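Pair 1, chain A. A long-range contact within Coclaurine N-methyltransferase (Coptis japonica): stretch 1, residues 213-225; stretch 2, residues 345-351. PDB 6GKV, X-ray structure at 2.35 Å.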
# COMPACT_ATOMS: atom_id res chain seq x y z
N ILE A 213 1.88 21.60 -0.32
CA ILE A 213 1.47 21.53 1.08
C ILE A 213 2.64 21.30 2.05
O ILE A 213 2.65 21.82 3.18
CB ILE A 213 0.41 20.41 1.25
CG1 ILE A 213 -0.88 20.79 0.51
CG2 ILE A 213 0.10 20.17 2.72
CD1 ILE A 213 -1.95 19.74 0.59
N SER A 214 3.64 20.53 1.62
CA SER A 214 4.78 20.21 2.48
C SER A 214 5.59 21.47 2.75
O SER A 214 6.19 21.62 3.82
CB SER A 214 5.67 19.13 1.86
OG SER A 214 6.35 19.61 0.71
N GLU A 215 5.59 22.39 1.78
CA GLU A 215 6.30 23.66 1.91
C GLU A 215 5.64 24.53 2.98
O GLU A 215 6.26 25.46 3.50
CB GLU A 215 6.35 24.39 0.57
CG GLU A 215 7.17 23.67 -0.50
CD GLU A 215 7.05 24.30 -1.89
OE1 GLU A 215 6.36 25.33 -2.03
OE2 GLU A 215 7.66 23.76 -2.84
N TRP A 216 4.38 24.21 3.31
CA TRP A 216 3.64 24.90 4.37
C TRP A 216 3.74 24.21 5.73
O TRP A 216 3.14 24.67 6.71
CB TRP A 216 2.17 25.01 3.99
CG TRP A 216 1.93 25.71 2.71
CD1 TRP A 216 2.75 26.59 2.09
CD2 TRP A 216 0.78 25.58 1.87
NE1 TRP A 216 2.19 27.03 0.93
CE2 TRP A 216 0.96 26.42 0.76
CE3 TRP A 216 -0.41 24.84 1.96
CZ2 TRP A 216 0.03 26.55 -0.26
CZ3 TRP A 216 -1.34 24.96 0.94
CH2 TRP A 216 -1.12 25.80 -0.15
N ILE A 217 4.49 23.11 5.80
CA ILE A 217 4.68 22.40 7.06
C ILE A 217 5.87 22.99 7.82
O ILE A 217 6.94 23.19 7.23
CB ILE A 217 4.93 20.88 6.86
CG1 ILE A 217 3.73 20.20 6.19
CG2 ILE A 217 5.18 20.19 8.19
CD1 ILE A 217 3.93 18.68 5.98
N SER A 218 5.69 23.28 9.10
CA SER A 218 6.78 23.74 9.95
C SER A 218 7.74 22.61 10.18
O SER A 218 7.41 21.45 9.92
CB SER A 218 6.28 24.27 11.31
OG SER A 218 5.52 25.46 11.18
N LYS A 219 8.94 22.93 10.64
CA LYS A 219 9.84 21.91 11.15
C LYS A 219 9.11 21.13 12.22
O LYS A 219 8.45 21.72 13.09
CB LYS A 219 11.12 22.54 11.70
CG LYS A 219 12.42 21.85 11.28
CD LYS A 219 13.61 22.51 11.96
CE LYS A 219 14.83 21.60 12.10
NZ LYS A 219 15.97 22.37 12.74
N ASP A 220 9.19 19.80 12.13
CA ASP A 220 8.53 18.91 13.07
C ASP A 220 7.02 19.09 13.07
O ASP A 220 6.35 18.78 14.06
CB ASP A 220 9.08 19.11 14.48
CG ASP A 220 10.57 18.87 14.57
OD1 ASP A 220 11.24 18.76 13.51
OD2 ASP A 220 11.07 18.80 15.71
N GLY A 221 6.49 19.61 11.98
CA GLY A 221 5.06 19.72 11.80
C GLY A 221 4.52 18.45 11.17
O GLY A 221 5.27 17.68 10.58
N LEU A 222 3.21 18.24 11.30
CA LEU A 222 2.56 17.07 10.70
C LEU A 222 1.49 17.46 9.71
O LEU A 222 0.95 18.57 9.74
CB LEU A 222 1.95 16.18 11.79
CG LEU A 222 2.94 15.80 12.89
CD1 LEU A 222 2.33 14.86 13.91
CD2 LEU A 222 4.19 15.20 12.27
N LEU A 223 1.22 16.53 8.80
CA LEU A 223 0.12 16.60 7.86
C LEU A 223 -0.85 15.45 8.15
O LEU A 223 -0.46 14.28 8.06
CB LEU A 223 0.61 16.51 6.42
CG LEU A 223 -0.52 16.33 5.40
CD1 LEU A 223 -1.45 17.52 5.47
CD2 LEU A 223 -0.02 16.10 3.97
N PHE A 224 -2.09 15.76 8.51
CA PHE A 224 -3.09 14.71 8.69
C PHE A 224 -4.13 14.73 7.55
O PHE A 224 -4.74 15.77 7.25
CB PHE A 224 -3.80 14.83 10.03
CG PHE A 224 -4.90 13.81 10.20
CD1 PHE A 224 -4.61 12.48 10.49
CD2 PHE A 224 -6.23 14.18 10.05
CE1 PHE A 224 -5.62 11.55 10.64
CE2 PHE A 224 -7.25 13.24 10.20
CZ PHE A 224 -6.94 11.92 10.49
N LEU A 225 -4.33 13.56 6.94
CA LEU A 225 -5.23 13.44 5.78
C LEU A 225 -6.35 12.42 5.97
O LEU A 225 -6.10 11.30 6.39
CB LEU A 225 -4.42 13.05 4.55
CG LEU A 225 -5.25 12.69 3.31
CD1 LEU A 225 -5.94 13.92 2.83
CD2 LEU A 225 -4.35 12.11 2.23
N SER A 345 -9.93 6.33 4.80
CA SER A 345 -8.50 6.18 5.10
C SER A 345 -7.93 7.40 5.79
O SER A 345 -8.12 8.54 5.33
CB SER A 345 -7.74 5.91 3.81
OG SER A 345 -6.33 5.91 4.01
N HIS A 346 -7.21 7.17 6.89
CA HIS A 346 -6.45 8.23 7.57
C HIS A 346 -4.93 8.04 7.45
O HIS A 346 -4.37 7.01 7.84
CB HIS A 346 -6.82 8.29 9.05
CG HIS A 346 -8.21 8.80 9.31
ND1 HIS A 346 -8.78 8.80 10.56
CD2 HIS A 346 -9.13 9.32 8.47
CE1 HIS A 346 -10.00 9.29 10.49
NE2 HIS A 346 -10.23 9.63 9.23
N VAL A 347 -4.26 9.07 6.93
CA VAL A 347 -2.82 9.05 6.80
C VAL A 347 -2.15 10.20 7.57
O VAL A 347 -2.54 11.37 7.42
CB VAL A 347 -2.37 9.12 5.34
CG1 VAL A 347 -0.90 8.79 5.23
CG2 VAL A 347 -3.20 8.17 4.47
N LEU A 348 -1.15 9.86 8.38
CA LEU A 348 -0.37 10.89 9.07
C LEU A 348 1.00 11.00 8.41
O LEU A 348 1.71 10.01 8.25
CB LEU A 348 -0.24 10.57 10.57
CG LEU A 348 0.44 11.64 11.45
CD1 LEU A 348 -0.32 12.96 11.43
CD2 LEU A 348 0.64 11.15 12.89
N PHE A 349 1.35 12.21 7.98
CA PHE A 349 2.62 12.47 7.30
C PHE A 349 3.50 13.41 8.13
O PHE A 349 2.98 14.33 8.77
CB PHE A 349 2.43 13.15 5.94
CG PHE A 349 1.64 12.36 4.93
CD1 PHE A 349 2.27 11.44 4.11
CD2 PHE A 349 0.28 12.62 4.74
CE1 PHE A 349 1.55 10.75 3.13
CE2 PHE A 349 -0.46 11.95 3.76
CZ PHE A 349 0.18 11.02 2.95
N LYS A 350 4.81 13.21 8.07
CA LYS A 350 5.78 14.24 8.50
C LYS A 350 6.54 14.78 7.28
O LYS A 350 6.43 14.21 6.19
CB LYS A 350 6.77 13.66 9.52
CG LYS A 350 7.84 12.81 8.87
CD LYS A 350 8.77 12.18 9.90
CE LYS A 350 9.68 11.15 9.24
NZ LYS A 350 10.30 10.26 10.27
N LYS A 351 7.31 15.85 7.46
CA LYS A 351 7.90 16.56 6.33
C LYS A 351 9.01 15.78 5.63
O LYS A 351 10.04 15.48 6.24
CB LYS A 351 8.44 17.91 6.78
CG LYS A 351 8.27 19.00 5.76
CD LYS A 351 8.97 20.28 6.21
CE LYS A 351 9.30 21.11 4.99
NZ LYS A 351 9.46 20.22 3.80

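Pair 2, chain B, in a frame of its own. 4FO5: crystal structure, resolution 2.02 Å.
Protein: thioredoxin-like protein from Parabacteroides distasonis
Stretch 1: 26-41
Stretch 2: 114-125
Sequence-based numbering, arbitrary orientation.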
# COMPACT_ATOMS: atom_id res chain seq x y z
N SER B 26 9.18 -2.75 8.79
CA SER B 26 8.15 -2.09 9.60
C SER B 26 7.66 -0.71 9.06
O SER B 26 8.30 -0.09 8.20
CB SER B 26 8.65 -1.91 11.03
OG SER B 26 9.85 -1.15 11.06
N PHE B 27 6.50 -0.25 9.55
CA PHE B 27 5.98 1.07 9.19
C PHE B 27 6.71 2.08 10.06
O PHE B 27 7.17 3.11 9.58
CB PHE B 27 4.45 1.18 9.33
CG PHE B 27 3.62 0.26 8.46
CD1 PHE B 27 3.86 0.17 7.09
CD2 PHE B 27 2.58 -0.50 9.00
CE1 PHE B 27 3.09 -0.68 6.28
CE2 PHE B 27 1.83 -1.36 8.20
CZ PHE B 27 2.08 -1.43 6.84
N HIS B 28 6.89 1.72 11.35
CA HIS B 28 7.59 2.57 12.30
C HIS B 28 9.08 2.67 11.93
O HIS B 28 9.69 1.68 11.51
CB HIS B 28 7.37 2.12 13.76
CG HIS B 28 8.12 0.89 14.18
ND1 HIS B 28 7.47 -0.33 14.35
CD2 HIS B 28 9.42 0.74 14.54
CE1 HIS B 28 8.40 -1.17 14.79
NE2 HIS B 28 9.59 -0.57 14.90
N ASN B 29 9.63 3.87 12.05
CA ASN B 29 11.02 4.16 11.74
C ASN B 29 11.43 5.45 12.44
O ASN B 29 10.57 6.19 12.91
CB ASN B 29 11.23 4.26 10.20
CG ASN B 29 10.47 5.38 9.53
OD1 ASN B 29 10.96 6.52 9.41
ND2 ASN B 29 9.27 5.10 9.07
N GLN B 30 12.74 5.69 12.55
CA GLN B 30 13.31 6.87 13.20
C GLN B 30 13.85 7.87 12.16
O GLN B 30 14.74 8.67 12.48
CB GLN B 30 14.42 6.45 14.20
CG GLN B 30 13.90 5.93 15.54
CD GLN B 30 12.79 6.78 16.12
OE1 GLN B 30 11.64 6.32 16.28
NE2 GLN B 30 13.08 8.05 16.41
N LEU B 31 13.29 7.85 10.94
CA LEU B 31 13.74 8.70 9.85
C LEU B 31 12.66 9.63 9.29
O LEU B 31 12.91 10.31 8.29
CB LEU B 31 14.27 7.80 8.71
CG LEU B 31 15.57 7.07 9.00
CD1 LEU B 31 15.59 5.72 8.30
CD2 LEU B 31 16.78 7.91 8.61
N GLY B 32 11.48 9.65 9.91
CA GLY B 32 10.37 10.48 9.45
C GLY B 32 9.77 10.04 8.13
O GLY B 32 8.98 10.78 7.53
N ARG B 33 10.12 8.82 7.68
CA ARG B 33 9.63 8.23 6.43
C ARG B 33 8.16 7.77 6.56
O ARG B 33 7.77 7.15 7.56
CB ARG B 33 10.53 7.05 6.01
CG ARG B 33 10.33 6.58 4.56
CD ARG B 33 10.83 5.17 4.33
NE ARG B 33 9.96 4.17 4.97
CZ ARG B 33 10.30 3.45 6.04
NH1 ARG B 33 11.51 3.58 6.58
NH2 ARG B 33 9.45 2.58 6.56
N TYR B 34 7.35 8.11 5.55
CA TYR B 34 5.95 7.70 5.48
C TYR B 34 5.83 6.47 4.59
O TYR B 34 6.75 6.19 3.81
CB TYR B 34 5.06 8.86 4.96
CG TYR B 34 4.77 9.97 5.95
CD1 TYR B 34 5.49 10.09 7.14
CD2 TYR B 34 3.79 10.92 5.69
CE1 TYR B 34 5.25 11.13 8.04
CE2 TYR B 34 3.56 11.99 6.57
CZ TYR B 34 4.28 12.08 7.74
OH TYR B 34 4.03 13.12 8.61
N THR B 35 4.77 5.67 4.77
CA THR B 35 4.52 4.50 3.93
C THR B 35 3.14 4.65 3.25
O THR B 35 2.13 4.93 3.91
CB THR B 35 4.59 3.16 4.72
OG1 THR B 35 5.80 3.11 5.46
CG2 THR B 35 4.56 1.93 3.81
N LEU B 36 3.13 4.42 1.95
CA LEU B 36 1.92 4.32 1.17
C LEU B 36 1.65 2.82 1.02
O LEU B 36 2.34 2.12 0.27
CB LEU B 36 2.02 5.04 -0.19
CG LEU B 36 0.74 4.90 -1.06
CD1 LEU B 36 -0.46 5.58 -0.41
CD2 LEU B 36 0.97 5.45 -2.43
N LEU B 37 0.67 2.33 1.81
CA LEU B 37 0.23 0.95 1.77
C LEU B 37 -0.91 0.84 0.79
O LEU B 37 -1.92 1.50 0.99
CB LEU B 37 -0.20 0.48 3.17
CG LEU B 37 -0.78 -0.92 3.26
CD1 LEU B 37 0.28 -1.97 2.92
CD2 LEU B 37 -1.30 -1.17 4.64
N ASN B 38 -0.75 0.07 -0.29
CA ASN B 38 -1.80 -0.04 -1.28
C ASN B 38 -2.15 -1.51 -1.59
O ASN B 38 -1.27 -2.33 -1.76
CB ASN B 38 -1.39 0.69 -2.55
CG ASN B 38 -2.48 0.71 -3.57
OD1 ASN B 38 -3.55 1.26 -3.33
ND2 ASN B 38 -2.23 0.12 -4.72
N PHE B 39 -3.45 -1.82 -1.62
CA PHE B 39 -3.95 -3.15 -1.95
C PHE B 39 -4.59 -3.10 -3.30
O PHE B 39 -5.36 -2.19 -3.59
CB PHE B 39 -4.96 -3.64 -0.89
CG PHE B 39 -4.33 -3.83 0.46
CD1 PHE B 39 -3.64 -5.00 0.77
CD2 PHE B 39 -4.35 -2.81 1.41
CE1 PHE B 39 -3.05 -5.17 2.02
CE2 PHE B 39 -3.77 -2.99 2.66
CZ PHE B 39 -3.12 -4.16 2.96
N TRP B 40 -4.28 -4.10 -4.12
CA TRP B 40 -4.82 -4.21 -5.47
C TRP B 40 -4.78 -5.67 -5.91
O TRP B 40 -4.22 -6.52 -5.23
CB TRP B 40 -4.00 -3.33 -6.45
CG TRP B 40 -2.61 -3.84 -6.68
CD1 TRP B 40 -1.57 -3.78 -5.80
CD2 TRP B 40 -2.13 -4.57 -7.82
NE1 TRP B 40 -0.46 -4.40 -6.33
CE2 TRP B 40 -0.78 -4.90 -7.56
CE3 TRP B 40 -2.72 -4.98 -9.02
CZ2 TRP B 40 -0.01 -5.63 -8.48
CZ3 TRP B 40 -1.94 -5.71 -9.93
CH2 TRP B 40 -0.60 -6.01 -9.65
N ALA B 41 -5.37 -5.96 -7.07
CA ALA B 41 -5.35 -7.28 -7.72
C ALA B 41 -5.60 -7.08 -9.20
O ALA B 41 -6.36 -6.19 -9.57
CB ALA B 41 -6.40 -8.20 -7.11
N GLY B 114 -13.62 -3.49 -0.32
CA GLY B 114 -12.92 -3.01 -1.51
C GLY B 114 -11.45 -2.73 -1.29
O GLY B 114 -11.01 -2.52 -0.16
N PHE B 115 -10.69 -2.72 -2.39
CA PHE B 115 -9.27 -2.41 -2.39
C PHE B 115 -9.08 -0.95 -2.03
O PHE B 115 -9.82 -0.10 -2.52
CB PHE B 115 -8.63 -2.77 -3.72
CG PHE B 115 -8.56 -4.26 -3.90
CD1 PHE B 115 -7.88 -5.05 -2.98
CD2 PHE B 115 -9.19 -4.88 -4.96
CE1 PHE B 115 -7.81 -6.43 -3.14
CE2 PHE B 115 -9.12 -6.26 -5.13
CZ PHE B 115 -8.43 -7.03 -4.21
N LYS B 116 -8.15 -0.70 -1.13
CA LYS B 116 -7.93 0.59 -0.52
C LYS B 116 -6.43 0.85 -0.38
O LYS B 116 -5.63 -0.07 -0.53
CB LYS B 116 -8.60 0.48 0.89
CG LYS B 116 -8.89 1.76 1.65
CD LYS B 116 -9.94 1.52 2.74
CE LYS B 116 -10.14 2.70 3.66
NZ LYS B 116 -10.92 2.34 4.88
N ASN B 117 -6.06 2.11 -0.10
CA ASN B 117 -4.70 2.51 0.20
C ASN B 117 -4.72 3.32 1.51
O ASN B 117 -5.76 3.84 1.93
CB ASN B 117 -4.02 3.27 -0.95
CG ASN B 117 -4.40 4.72 -1.16
OD1 ASN B 117 -4.55 5.53 -0.23
ND2 ASN B 117 -4.43 5.10 -2.42
N PHE B 118 -3.57 3.37 2.16
CA PHE B 118 -3.41 4.07 3.43
C PHE B 118 -2.07 4.76 3.47
O PHE B 118 -1.06 4.16 3.13
CB PHE B 118 -3.49 3.06 4.61
CG PHE B 118 -4.72 2.19 4.64
CD1 PHE B 118 -4.75 0.98 3.95
CD2 PHE B 118 -5.87 2.59 5.31
CE1 PHE B 118 -5.90 0.20 3.92
CE2 PHE B 118 -7.01 1.78 5.32
CZ PHE B 118 -7.01 0.58 4.64
N LEU B 119 -2.07 6.02 3.87
CA LEU B 119 -0.85 6.76 4.11
C LEU B 119 -0.56 6.61 5.62
O LEU B 119 -1.36 7.03 6.45
CB LEU B 119 -0.97 8.23 3.67
CG LEU B 119 0.30 9.08 3.80
CD1 LEU B 119 1.46 8.50 2.96
CD2 LEU B 119 0.02 10.50 3.38
N ILE B 120 0.53 5.92 5.94
CA ILE B 120 0.96 5.61 7.29
C ILE B 120 2.21 6.44 7.63
O ILE B 120 3.18 6.43 6.86
CB ILE B 120 1.22 4.06 7.41
CG1 ILE B 120 -0.05 3.24 6.97
CG2 ILE B 120 1.68 3.69 8.81
CD1 ILE B 120 0.16 1.70 6.71
N ASN B 121 2.20 7.12 8.81
CA ASN B 121 3.33 7.95 9.22
C ASN B 121 4.45 7.07 9.85
O ASN B 121 4.30 5.85 9.88
CB ASN B 121 2.89 9.10 10.16
CG ASN B 121 2.45 8.72 11.56
OD1 ASN B 121 2.56 7.58 12.02
ND2 ASN B 121 1.92 9.68 12.28
N ASP B 122 5.56 7.69 10.30
CA ASP B 122 6.74 7.01 10.85
C ASP B 122 6.46 6.33 12.22
O ASP B 122 7.32 5.61 12.73
CB ASP B 122 7.90 8.02 11.00
CG ASP B 122 7.63 9.21 11.91
OD1 ASP B 122 6.44 9.51 12.17
OD2 ASP B 122 8.59 9.92 12.25
N GLU B 123 5.27 6.55 12.79
CA GLU B 123 4.85 5.94 14.04
C GLU B 123 3.81 4.83 13.80
O GLU B 123 3.24 4.31 14.76
CB GLU B 123 4.30 7.02 14.98
CG GLU B 123 5.39 7.90 15.55
CD GLU B 123 4.89 9.05 16.40
OE1 GLU B 123 3.70 9.03 16.80
OE2 GLU B 123 5.69 9.98 16.66
N GLY B 124 3.61 4.45 12.54
CA GLY B 124 2.67 3.39 12.16
C GLY B 124 1.20 3.75 12.29
O GLY B 124 0.34 2.87 12.33
N VAL B 125 0.90 5.06 12.30
CA VAL B 125 -0.46 5.57 12.45
C VAL B 125 -1.00 5.96 11.07
O VAL B 125 -0.30 6.62 10.31
CB VAL B 125 -0.49 6.74 13.46
CG1 VAL B 125 -1.88 7.37 13.57
CG2 VAL B 125 0.00 6.28 14.84
O HOH W 1 5.59 4.35 7.76
O HOH W 2 10.82 8.88 12.63
O HOH W 3 8.74 5.82 15.45
O HOH W 4 2.14 12.56 10.99
O HOH W 5 -5.59 2.76 -4.28

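Pair 1 and pair 2 share a two-stranded antiparallel ladder, preceded in stretch 1 by a segment that differs between the pairs, the end of a helix and a short strand in pair 1, a loop in pair 2. Superposing 14 central residues gives an RMSD of 0.7 Å for N, CA and C. In pair 1, Leu A222 to Leu A225 run against Val A347 to Lys A350; in pair 2, Tyr B34 to Leu B37 run against Phe B118 to Asn B121. The strand directions make angles of 158° and 167°.

The register is the same. Leu A223 and Phe A349 form a hydrogen-bonded pair, with Leu A223 N to Phe A349 O and Phe A349 N to Leu A223 O both at 2.8 Å. The matching pair, Thr B35 and Ile B120, is closed by Thr B35 N to Ile B120 O at 2.7 Å and Ile B120 N to Thr B35 O at 2.8 Å. Two residues on, Leu A225 pairs with Val A347 as Leu B37 does with Phe B118, again through two backbone hydrogen bonds each. Because these bonds involve only main-chain atoms, the ladder tolerates different side chains.

The face carrying Phe A224 and Leu A348 keeps one position unchanged: Leu A348 matches Leu B119, their side-chain centres 0.7 Å apart and both in the t, p rotamer. Opposite it, Phe A224 is replaced by Leu B36. The phenyl group reaches further along the strand, directing its edge toward the face of the His A346 ring, with centroids 5.0 Å apart and planes at 70°. Asn B117 occupies the histidine position, and the shorter Leu B36 merely approaches it, CD1 lying 4.1 Å from Asn B117 OD1. Two residues earlier, Leu A222 places CB 4.0 Å from Leu A348 CD1, and Tyr B34 CB lies 4.1 Å from Leu B119 CD1. Beyond this shared contact, the tyrosine lays a ring face over the backbone of Asn B121, whose CA is 4.1 Å from the ring centroid.

On the other face, Leu A225 and Leu B37 coincide, but their surroundings distribute bulk differently. In pair 1 the aromatic residue is Phe A349: Leu A223 CD2 approaches its CD2 to 3.6 Å, while Leu A225 CD2 meets the ring edge, 4.2 Å from CE2. In pair 2 the corresponding Ile B120 is aliphatic, and the aromatic groups come from Phe B118, at the position of Val A347, and from Phe B27, which has no counterpart. Ile B120 CD1 sits over the Phe B27 face, 3.6 Å from the ring centroid, and also packs 3.8 Å from Leu B37 CB.

The ends diverge most. Lys A351 extends its aliphatic chain along the preceding segment, bringing CE within 3.4 Å of Ser A214 O and CD within 3.7 Å of Ile A217 O. Asp B122, at the matching position, instead anchors its segment through polar contacts: its O accepts a 3.0 Å hydrogen bond from Asn B29 N, and a water bridges Asp B122 OD2 to Gly B32 N, at 2.5 and 2.9 Å from its oxygen.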